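Local coordinates for protein dicer Related Helicase (Caenorhabditis elegans, PDB 6M6S) that binds double-stranded RNA through this zinc-containing C-terminal domain of a RIG-I-like helicase, whose full-length form probably hydrolyses ATP, at residues Tyr26-Phe31 with Met35-Ser40; Tyr10-Ser15 with Glu20-Ile25; Ser65-Phe70 with Leu74-Ala79. All coordinates share one frame; numbering follows the deposited sequence.

Contact 1: Tyr26-Phe31 with Met35-Ser40; sequences YIKKVF and MVFDPS. With nucleotides of chain C.
Two short antiparallel strands, 27-30 and 33-36, form a beta hairpin in the RIG-I-type C-terminal domain, and this mostly buried contact runs from the hairpin into the chain that follows it. Lys28 and Met35 make the hydrogen-bonded pair: Lys28 N gives to Met35 O at 3.1 Å, and Met35 N returns to Lys28 O at 2.9 Å. Beyond the strands the ladder gains one more rung, Phe37 N to Tyr26 O, 2.8 Å and nearly straight at the hydrogen (170°). Tyr26 O also lies in the plane of the Phe37 ring, at its edge. Lys28 lays its aliphatic chain against that ring, Lys28 CB 3.7 Å from Phe37 CE1, and the late bend at chi4 (-77°) carries the amino group on to a salt bridge with Asp128. Asp38 meets Tyr26 differently: Asp38 CB sits over one ring face, 3.5 Å from Tyr26 CG, in a CH-pi contact. Its OD1 accepts from Ser40 N, closing an Asx turn. On the side of the hairpin bearing Ile27 and Val36, Ile27 CD1 touches Val36 CG2 at 3.7 Å. At the turn, the Phe31 ring packs one face on the sugar of C12 in RNA chain C, Phe31 CG to C12 C4' 3.5 Å. Helix 126-132 packs on Phe37, with Phe129 edge-to-face, while Met35 reaches strands 75-82 and 85-90.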
loop_
_atom_site.group_PDB
_atom_site.type_symbol
_atom_site.label_atom_id
_atom_site.label_comp_id
_atom_site.label_asym_id
_atom_site.label_seq_id
_atom_site.Cartn_x
_atom_site.Cartn_y
_atom_site.Cartn_z
ATOM N N TYR B 26 11.638 -16.896 1.434
ATOM C CA TYR B 26 11.599 -17.613 0.143
ATOM C C TYR B 26 11.421 -16.700 -1.041
ATOM O O TYR B 26 11.337 -17.168 -2.183
ATOM C CB TYR B 26 10.511 -18.716 0.128
ATOM C CG TYR B 26 10.847 -19.800 1.110
ATOM C CD1 TYR B 26 11.856 -20.695 0.839
ATOM C CD2 TYR B 26 10.200 -19.873 2.343
ATOM C CE1 TYR B 26 12.193 -21.653 1.751
ATOM C CE2 TYR B 26 10.537 -20.829 3.266
ATOM C CZ TYR B 26 11.520 -21.708 2.966
ATOM O OH TYR B 26 11.849 -22.673 3.887
ATOM N N ILE B 27 11.294 -15.392 -0.830
ATOM C CA ILE B 27 11.113 -14.508 -1.956
ATOM C C ILE B 27 12.495 -14.057 -2.406
ATOM O O ILE B 27 13.319 -13.633 -1.578
ATOM C CB ILE B 27 10.376 -13.233 -1.543
ATOM C CG1 ILE B 27 9.002 -13.594 -0.963
ATOM C CG2 ILE B 27 10.201 -12.257 -2.742
ATOM C CD1 ILE B 27 8.028 -14.325 -1.905
ATOM N N LYS B 28 12.778 -14.179 -3.701
ATOM C CA LYS B 28 14.109 -13.803 -4.220
ATOM C C LYS B 28 13.826 -13.143 -5.559
ATOM O O LYS B 28 12.794 -13.471 -6.208
ATOM C CB LYS B 28 14.968 -15.042 -4.462
ATOM C CG LYS B 28 15.324 -15.720 -3.139
ATOM C CD LYS B 28 15.606 -17.138 -3.372
ATOM C CE LYS B 28 15.409 -17.922 -2.102
ATOM N NZ LYS B 28 16.542 -17.729 -1.195
ATOM N N LYS B 29 14.647 -12.155 -5.952
ATOM C CA LYS B 29 14.402 -11.382 -7.161
ATOM C C LYS B 29 15.169 -11.890 -8.368
ATOM O O LYS B 29 16.367 -12.227 -8.265
ATOM C CB LYS B 29 14.927 -9.956 -6.969
ATOM C CG LYS B 29 14.383 -9.230 -5.803
ATOM C CD LYS B 29 15.018 -7.814 -5.762
ATOM C CE LYS B 29 16.396 -7.754 -5.162
ATOM N NZ LYS B 29 16.657 -6.332 -4.844
ATOM N N VAL B 30 14.518 -11.843 -9.529
ATOM C CA VAL B 30 15.205 -12.044 -10.774
ATOM C C VAL B 30 14.932 -10.804 -11.622
ATOM O O VAL B 30 13.815 -10.632 -12.123
ATOM C CB VAL B 30 14.695 -13.284 -11.482
ATOM C CG1 VAL B 30 15.461 -13.478 -12.810
ATOM C CG2 VAL B 30 14.849 -14.496 -10.543
ATOM N N PHE B 31 15.925 -9.936 -11.769
ATOM C CA PHE B 31 15.721 -8.680 -12.505
ATOM C C PHE B 31 14.407 -7.972 -12.137
ATOM O O PHE B 31 13.546 -7.652 -12.995
ATOM C CB PHE B 31 15.789 -8.933 -14.008
ATOM C CG PHE B 31 17.168 -9.327 -14.480
ATOM C CD1 PHE B 31 18.134 -8.353 -14.678
ATOM C CD2 PHE B 31 17.484 -10.650 -14.721
ATOM C CE1 PHE B 31 19.426 -8.704 -15.132
ATOM C CE2 PHE B 31 18.763 -11.012 -15.170
ATOM C CZ PHE B 31 19.733 -10.034 -15.376
ATOM N N MET B 35 9.988 -13.480 -6.967
ATOM C CA MET B 35 9.391 -14.804 -7.192
ATOM C C MET B 35 9.427 -15.619 -5.924
ATOM O O MET B 35 10.265 -15.395 -5.063
ATOM C CB MET B 35 10.194 -15.556 -8.266
ATOM C CG MET B 35 10.460 -14.681 -9.504
ATOM S SD MET B 35 8.982 -14.040 -10.317
ATOM C CE MET B 35 8.333 -15.612 -10.936
ATOM N N VAL B 36 8.564 -16.645 -5.827
ATOM C CA VAL B 36 8.598 -17.527 -4.659
ATOM C C VAL B 36 9.415 -18.785 -4.918
ATOM O O VAL B 36 9.106 -19.567 -5.853
ATOM C CB VAL B 36 7.138 -17.919 -4.239
ATOM C CG1 VAL B 36 7.196 -18.790 -2.944
ATOM C CG2 VAL B 36 6.219 -16.687 -4.057
ATOM N N PHE B 37 10.447 -19.020 -4.101
ATOM C CA PHE B 37 11.281 -20.241 -4.255
ATOM C C PHE B 37 11.072 -21.232 -3.116
ATOM O O PHE B 37 12.001 -21.906 -2.718
ATOM C CB PHE B 37 12.782 -19.860 -4.338
ATOM C CG PHE B 37 13.149 -19.118 -5.622
ATOM C CD1 PHE B 37 12.887 -17.758 -5.773
ATOM C CD2 PHE B 37 13.822 -19.799 -6.666
ATOM C CE1 PHE B 37 13.241 -17.073 -6.964
ATOM C CE2 PHE B 37 14.158 -19.111 -7.866
ATOM C CZ PHE B 37 13.869 -17.727 -7.992
ATOM N N ASP B 38 9.838 -21.362 -2.632
ATOM C CA ASP B 38 9.465 -22.416 -1.671
ATOM C C ASP B 38 8.700 -23.474 -2.493
ATOM O O ASP B 38 7.607 -23.165 -2.999
ATOM C CB ASP B 38 8.539 -21.831 -0.585
ATOM C CG ASP B 38 7.995 -22.857 0.371
ATOM O OD1 ASP B 38 8.291 -24.066 0.225
ATOM O OD2 ASP B 38 7.219 -22.481 1.277
ATOM N N PRO B 39 9.255 -24.686 -2.637
ATOM C CA PRO B 39 8.556 -25.680 -3.477
ATOM C C PRO B 39 7.196 -26.057 -2.907
ATOM O O PRO B 39 6.295 -26.490 -3.666
ATOM C CB PRO B 39 9.515 -26.878 -3.498
ATOM C CG PRO B 39 10.383 -26.682 -2.331
ATOM C CD PRO B 39 10.536 -25.180 -2.127
ATOM N N SER B 40 6.976 -25.796 -1.615
ATOM C CA SER B 40 5.649 -26.101 -1.030
ATOM C C SER B 40 4.558 -25.158 -1.416
ATOM O O SER B 40 3.391 -25.457 -1.158
ATOM C CB SER B 40 5.730 -26.078 0.511
ATOM O OG SER B 40 6.651 -27.052 0.919
ATOM P P C C 12 17.615 -7.275 -20.644
ATOM O OP1 C C 12 18.832 -8.127 -20.778
ATOM O OP2 C C 12 16.936 -6.842 -21.883
ATOM O "O5'" C C 12 16.575 -8.001 -19.681
ATOM C "C5'" C C 12 17.011 -8.680 -18.519
ATOM C "C4'" C C 12 15.856 -9.247 -17.739
ATOM O "O4'" C C 12 14.918 -8.208 -17.414
ATOM C "C3'" C C 12 14.997 -10.277 -18.436
ATOM O "O3'" C C 12 15.608 -11.548 -18.502
ATOM C "C2'" C C 12 13.754 -10.271 -17.573
ATOM O "O2'" C C 12 13.992 -11.018 -16.388
ATOM C "C1'" C C 12 13.641 -8.783 -17.211
ATOM N N1 C C 12 12.650 -8.109 -18.078
ATOM C C2 C C 12 11.318 -8.169 -17.693
ATOM O O2 C C 12 11.044 -8.729 -16.611
ATOM N N3 C C 12 10.384 -7.574 -18.476
ATOM C C4 C C 12 10.749 -7.003 -19.623
ATOM N N4 C C 12 9.790 -6.452 -20.363
ATOM C C5 C C 12 12.104 -6.945 -20.051
ATOM C C6 C C 12 13.012 -7.518 -19.254
#

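Contact 2: Tyr10-Ser15 with Glu20-Ile25; sequences YKLMCS and EFCKSI. With ZN (zinc ion), chain F.
This antiparallel hairpin of strands 11-14 and 20-23 carries one of the two CxxC pairs of the zinc site: Cys14 ends the first strand and Cys17 lies in the turn. Cys14 SG, swung anti to the backbone N (chi1 -179°), binds the zinc ion at 2.4 Å; Cys17, Cys69 and Cys72 complete the four-thiolate site. The Phe21 ring lies beside this ligand, its CZ 3.8 Å from Cys14 CB. Leu12 and Cys22 form the hydrogen-bonded pair, with Leu12 N 2.9 Å from Cys22 O, and Leu12 O takes Phe21 N at 2.8 Å. Because Met13 then pairs with Glu20, the register slips by one residue, a beta bulge just before the metal ligand. At the far end Ser24 grips Tyr10 twice: Ser24 N gives to Tyr10 O, and Tyr10 N gives to Ser24 OG at 2.9 Å, almost straight (174°). The face bearing Lys11, Glu20 and Lys23 carries mostly charged side chains. Lys23 NZ curls back along its own strand to the syn lone pair of Glu20 OE2, a 2.7 Å salt bridge, whereas Lys11 crosses Glu20 at about a right angle and touches it with carbon, Lys11 CD to Glu20 OE1 3.4 Å. On the other face Leu12 CD2 meets Cys22 SG at 4.0 Å. Glu20 is thus bridged to Lys23, and the Lys11 amino group, beyond salt-bridge range, would probably add a weaker attraction, while through the metal Cys14 and Cys17 of this hairpin are joined to Cys69 and Cys72 of another.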
loop_
_atom_site.group_PDB
_atom_site.type_symbol
_atom_site.label_atom_id
_atom_site.label_comp_id
_atom_site.label_asym_id
_atom_site.label_seq_id
_atom_site.Cartn_x
_atom_site.Cartn_y
_atom_site.Cartn_z
ATOM N N TYR B 10 8.664 -12.758 8.061
ATOM C CA TYR B 10 7.280 -12.431 7.898
ATOM C C TYR B 10 6.536 -13.540 7.234
ATOM O O TYR B 10 7.089 -14.253 6.386
ATOM C CB TYR B 10 7.119 -11.147 7.018
ATOM C CG TYR B 10 7.496 -9.894 7.771
ATOM C CD1 TYR B 10 8.823 -9.590 8.032
ATOM C CD2 TYR B 10 6.528 -9.024 8.197
ATOM C CE1 TYR B 10 9.198 -8.449 8.725
ATOM C CE2 TYR B 10 6.892 -7.880 8.910
ATOM C CZ TYR B 10 8.216 -7.591 9.128
ATOM O OH TYR B 10 8.582 -6.463 9.804
ATOM N N LYS B 11 5.257 -13.676 7.583
ATOM C CA LYS B 11 4.372 -14.549 6.837
ATOM C C LYS B 11 3.730 -13.771 5.705
ATOM O O LYS B 11 3.303 -12.614 5.903
ATOM C CB LYS B 11 3.278 -15.031 7.767
ATOM C CG LYS B 11 3.783 -16.082 8.725
ATOM C CD LYS B 11 2.649 -16.588 9.595
ATOM C CE LYS B 11 3.222 -17.229 10.866
ATOM N NZ LYS B 11 2.114 -17.497 11.831
ATOM N N LEU B 12 3.641 -14.334 4.506
ATOM C CA LEU B 12 2.924 -13.683 3.403
ATOM C C LEU B 12 1.554 -14.319 3.280
ATOM O O LEU B 12 1.460 -15.554 3.016
ATOM C CB LEU B 12 3.664 -13.895 2.076
ATOM C CG LEU B 12 4.821 -12.906 1.827
ATOM C CD1 LEU B 12 5.848 -12.856 2.936
ATOM C CD2 LEU B 12 5.495 -13.172 0.451
ATOM N N MET B 13 0.477 -13.537 3.437
ATOM C CA MET B 13 -0.884 -14.089 3.507
ATOM C C MET B 13 -1.750 -13.466 2.447
ATOM O O MET B 13 -1.492 -12.336 2.049
ATOM C CB MET B 13 -1.579 -13.723 4.818
ATOM C CG MET B 13 -0.672 -13.511 5.984
ATOM S SD MET B 13 -0.184 -15.113 6.557
ATOM C CE MET B 13 -1.655 -15.734 7.352
ATOM N N CYS B 14 -2.810 -14.182 2.084
ATOM C CA CYS B 14 -3.864 -13.656 1.206
ATOM C C CYS B 14 -4.560 -12.500 1.927
ATOM O O CYS B 14 -5.086 -12.674 3.040
ATOM C CB CYS B 14 -4.860 -14.758 0.886
ATOM S SG CYS B 14 -6.164 -14.167 -0.232
ATOM N N SER B 15 -4.590 -11.332 1.294
ATOM C CA SER B 15 -5.211 -10.154 1.925
ATOM C C SER B 15 -6.718 -10.333 2.045
ATOM O O SER B 15 -7.366 -9.701 2.873
ATOM C CB SER B 15 -4.910 -8.871 1.146
ATOM O OG SER B 15 -3.556 -8.432 1.258
ATOM N N GLU B 20 -2.107 -18.479 4.599
ATOM C CA GLU B 20 -0.670 -18.228 4.446
ATOM C C GLU B 20 -0.117 -18.866 3.178
ATOM O O GLU B 20 -0.413 -20.025 2.913
ATOM C CB GLU B 20 0.097 -18.727 5.688
ATOM C CG GLU B 20 1.631 -18.593 5.516
ATOM C CD GLU B 20 2.438 -19.079 6.731
ATOM O OE1 GLU B 20 1.843 -19.318 7.817
ATOM O OE2 GLU B 20 3.678 -19.209 6.572
ATOM N N PHE B 21 0.660 -18.147 2.374
ATOM C CA PHE B 21 1.275 -18.816 1.208
ATOM C C PHE B 21 2.691 -19.301 1.498
ATOM O O PHE B 21 3.074 -20.437 1.157
ATOM C CB PHE B 21 1.342 -17.783 0.093
ATOM C CG PHE B 21 -0.014 -17.374 -0.448
ATOM C CD1 PHE B 21 -0.914 -18.317 -0.872
ATOM C CD2 PHE B 21 -0.393 -16.043 -0.485
ATOM C CE1 PHE B 21 -2.135 -17.931 -1.359
ATOM C CE2 PHE B 21 -1.603 -15.675 -0.995
ATOM C CZ PHE B 21 -2.487 -16.614 -1.396
ATOM N N CYS B 22 3.501 -18.451 2.122
ATOM C CA CYS B 22 4.895 -18.785 2.394
ATOM C C CYS B 22 5.549 -17.759 3.331
ATOM O O CYS B 22 4.935 -16.743 3.655
ATOM C CB CYS B 22 5.738 -18.852 1.077
ATOM S SG CYS B 22 5.920 -17.191 0.247
ATOM N N LYS B 23 6.787 -18.032 3.724
ATOM C CA LYS B 23 7.557 -17.107 4.556
ATOM C C LYS B 23 8.383 -16.192 3.672
ATOM O O LYS B 23 8.780 -16.537 2.552
ATOM C CB LYS B 23 8.513 -17.900 5.448
ATOM C CG LYS B 23 7.811 -18.791 6.461
ATOM C CD LYS B 23 6.889 -18.003 7.398
ATOM C CE LYS B 23 6.406 -18.938 8.561
ATOM N NZ LYS B 23 5.737 -20.131 7.976
ATOM N N SER B 24 8.689 -15.012 4.194
ATOM C CA SER B 24 9.446 -14.000 3.451
ATOM C C SER B 24 10.828 -14.461 2.983
ATOM O O SER B 24 11.333 -13.946 1.979
ATOM C CB SER B 24 9.646 -12.790 4.410
ATOM O OG SER B 24 10.233 -13.216 5.659
ATOM N N ILE B 25 11.446 -15.418 3.689
ATOM C CA ILE B 25 12.788 -15.854 3.357
ATOM C C ILE B 25 12.806 -16.566 1.979
ATOM O O ILE B 25 13.887 -16.798 1.446
ATOM C CB ILE B 25 13.385 -16.741 4.453
ATOM C CG1 ILE B 25 12.599 -18.067 4.549
ATOM C CG2 ILE B 25 13.491 -15.958 5.788
ATOM C CD1 ILE B 25 13.140 -19.022 5.598
HETATM ZN ZN ZN F . -7.509 -16.172 -0.175
#

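Contact 3: Ser65-Phe70 with Leu74-Ala79. With ZN (zinc ion), chain F.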
loop_
_atom_site.group_PDB
_atom_site.type_symbol
_atom_site.label_atom_id
_atom_site.label_comp_id
_atom_site.label_asym_id
_atom_site.label_seq_id
_atom_site.Cartn_x
_atom_site.Cartn_y
_atom_site.Cartn_z
ATOM N N SER B 65 0.542 -18.708 -16.701
ATOM C CA SER B 65 -0.819 -18.873 -16.152
ATOM C C SER B 65 -1.116 -17.965 -14.964
ATOM O O SER B 65 -0.209 -17.600 -14.219
ATOM C CB SER B 65 -0.988 -20.325 -15.696
ATOM O OG SER B 65 -0.439 -21.193 -16.675
ATOM N N ASP B 66 -2.371 -17.607 -14.762
ATOM C CA ASP B 66 -2.722 -16.863 -13.543
ATOM C C ASP B 66 -2.599 -17.802 -12.353
ATOM O O ASP B 66 -2.754 -19.029 -12.503
ATOM C CB ASP B 66 -4.163 -16.349 -13.637
ATOM C CG ASP B 66 -4.251 -15.049 -14.406
ATOM O OD1 ASP B 66 -3.356 -14.191 -14.193
ATOM O OD2 ASP B 66 -5.173 -14.905 -15.228
ATOM N N ILE B 67 -2.311 -17.272 -11.153
ATOM C CA ILE B 67 -2.369 -18.053 -9.900
ATOM C C ILE B 67 -3.433 -17.484 -8.974
ATOM O O ILE B 67 -3.603 -16.226 -8.892
ATOM C CB ILE B 67 -1.040 -18.119 -9.167
ATOM C CG1 ILE B 67 -0.385 -16.718 -9.016
ATOM C CG2 ILE B 67 -0.107 -19.161 -9.913
ATOM C CD1 ILE B 67 0.876 -16.771 -8.091
ATOM N N LYS B 68 -4.214 -18.377 -8.338
ATOM C CA LYS B 68 -5.312 -17.926 -7.457
ATOM C C LYS B 68 -5.114 -18.523 -6.103
ATOM O O LYS B 68 -4.567 -19.609 -5.978
ATOM C CB LYS B 68 -6.688 -18.469 -7.965
ATOM C CG LYS B 68 -6.899 -18.400 -9.463
ATOM C CD LYS B 68 -6.993 -16.970 -9.928
ATOM C CE LYS B 68 -7.279 -16.902 -11.457
ATOM N NZ LYS B 68 -7.524 -15.479 -12.025
ATOM N N CYS B 69 -5.569 -17.816 -5.062
ATOM C CA CYS B 69 -5.533 -18.327 -3.701
ATOM C C CYS B 69 -6.254 -19.667 -3.683
ATOM O O CYS B 69 -7.367 -19.766 -4.185
ATOM C CB CYS B 69 -6.213 -17.332 -2.732
ATOM S SG CYS B 69 -6.360 -17.988 -1.066
ATOM N N PHE B 70 -5.626 -20.716 -3.143
ATOM C CA PHE B 70 -6.283 -22.038 -3.069
ATOM C C PHE B 70 -7.611 -21.980 -2.319
ATOM O O PHE B 70 -8.570 -22.677 -2.689
ATOM C CB PHE B 70 -5.382 -23.107 -2.398
ATOM C CG PHE B 70 -5.947 -24.528 -2.474
ATOM C CD1 PHE B 70 -5.789 -25.300 -3.628
ATOM C CD2 PHE B 70 -6.622 -25.085 -1.390
ATOM C CE1 PHE B 70 -6.305 -26.595 -3.709
ATOM C CE2 PHE B 70 -7.146 -26.401 -1.456
ATOM C CZ PHE B 70 -6.990 -27.145 -2.624
ATOM N N LEU B 74 -9.168 -15.812 -4.981
ATOM C CA LEU B 74 -8.837 -14.491 -5.489
ATOM C C LEU B 74 -7.578 -14.595 -6.324
ATOM O O LEU B 74 -6.648 -15.374 -5.981
ATOM C CB LEU B 74 -8.571 -13.528 -4.317
ATOM C CG LEU B 74 -8.771 -12.080 -4.850
ATOM C CD1 LEU B 74 -9.265 -11.151 -3.870
ATOM C CD2 LEU B 74 -7.457 -11.596 -5.093
ATOM N N ASP B 75 -7.533 -13.859 -7.430
ATOM C CA ASP B 75 -6.270 -13.800 -8.160
ATOM C C ASP B 75 -5.159 -13.167 -7.330
ATOM O O ASP B 75 -5.295 -12.042 -6.800
ATOM C CB ASP B 75 -6.431 -12.996 -9.430
ATOM C CG ASP B 75 -5.209 -13.149 -10.312
ATOM O OD1 ASP B 75 -4.184 -12.455 -10.009
ATOM O OD2 ASP B 75 -5.248 -13.968 -11.278
ATOM N N VAL B 76 -4.023 -13.848 -7.245
ATOM C CA VAL B 76 -2.922 -13.355 -6.382
ATOM C C VAL B 76 -1.620 -13.127 -7.145
ATOM O O VAL B 76 -0.574 -12.927 -6.515
ATOM C CB VAL B 76 -2.674 -14.209 -5.130
ATOM C CG1 VAL B 76 -3.884 -14.204 -4.182
ATOM C CG2 VAL B 76 -2.280 -15.664 -5.497
ATOM N N GLY B 77 -1.654 -13.146 -8.482
ATOM C CA GLY B 77 -0.408 -13.000 -9.228
ATOM C C GLY B 77 -0.392 -13.860 -10.492
ATOM O O GLY B 77 -1.445 -14.171 -11.111
ATOM N N ARG B 78 0.807 -14.254 -10.885
ATOM C CA ARG B 78 0.958 -14.943 -12.157
ATOM C C ARG B 78 2.124 -15.868 -12.027
ATOM O O ARG B 78 3.127 -15.535 -11.365
ATOM C CB ARG B 78 1.251 -13.914 -13.232
ATOM C CG ARG B 78 1.253 -14.466 -14.598
ATOM C CD ARG B 78 1.135 -13.302 -15.598
ATOM N NE ARG B 78 0.912 -13.864 -16.885
ATOM C CZ ARG B 78 0.702 -13.172 -17.989
ATOM N NH1 ARG B 78 0.669 -11.834 -17.960
ATOM N NH2 ARG B 78 0.519 -13.835 -19.109
ATOM N N ALA B 79 2.064 -17.032 -12.683
ATOM C CA ALA B 79 3.241 -17.893 -12.692
ATOM C C ALA B 79 4.084 -17.565 -13.920
ATOM O O ALA B 79 3.559 -17.090 -14.941
ATOM C CB ALA B 79 2.797 -19.382 -12.750
HETATM ZN ZN ZN F . -7.509 -16.172 -0.175
#
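Backbone hydrogen bonds carry much of this antiparallel hairpin contact between strands 61-69 and 75-82. Ser65 O receives Ala79 N, Ile67 O receives Val76 N at 2.9 Å, and Leu74 O receives Cys69 N at 2.8 Å. The remaining bond, Ile67 N to Gly77 O, is long at 3.2 Å; its donor stands above the carbonyl plane. Gly77 adopts backbone angles (144/-151) accessible chiefly to glycine, and Ile67 CG1 packs tightly on it, 3.2 Å from Gly77 C.

The charged side chains gather beside Asp75. Lys68 NZ makes a salt bridge to the anti lone pair of Asp75 OD2 at 2.8 Å. The other oxygen, OD1, is met from above the carboxylate plane by Gly77 N, an Asx turn, so the group is held at both oxygens. Asp66 OD1 comes within 3.5 Å of Asp75 OD2, the two carboxylate planes almost perpendicular; Lys68 would probably offset some of that repulsion.

Among the apolar contacts, Ile67 CG2 meets Ala79 CB at 4.1 Å, and Val76 CG1 lies near Cys69 CB.

Metal binding falls to Cys69, at the end of its strand: Cys69 SG binds the zinc ion at 2.3 Å, sharing it with Cys14, Cys17 and Cys72.

The two strands are the middle pair of a four-stranded antiparallel sheet, flanked by strand 45-48 beside 61-69 and by strand 85-90 beside 75-82, while helix 140-167 packs on Ser65 and Ala79.

In the fold
All three contacts are separate antiparallel hairpins, though a backbone bond from Val36 ties contact 1 to strand 85-90, the neighbour of contact 3. Contacts 1 and 2 are largely buried; contact 3 is only partly so, with Leu74 exposed. Contacts 2 and 3 share the zinc ion: Cys14 SG lies 3.9 Å from Cys69 SG, and Phe21 packs on Val76 and Cys69 beside the metal. Contact 1 has no metal ligand, yet it follows contact 2 directly in the chain and joins it through apolar packing, Ile27 CD1 on Leu12 CD2. Besides backbone bonds it uses the Tyr26 and Phe37 rings, and its turn reaches the RNA; the other two carry a charged face, an apolar face and a zinc-binding end.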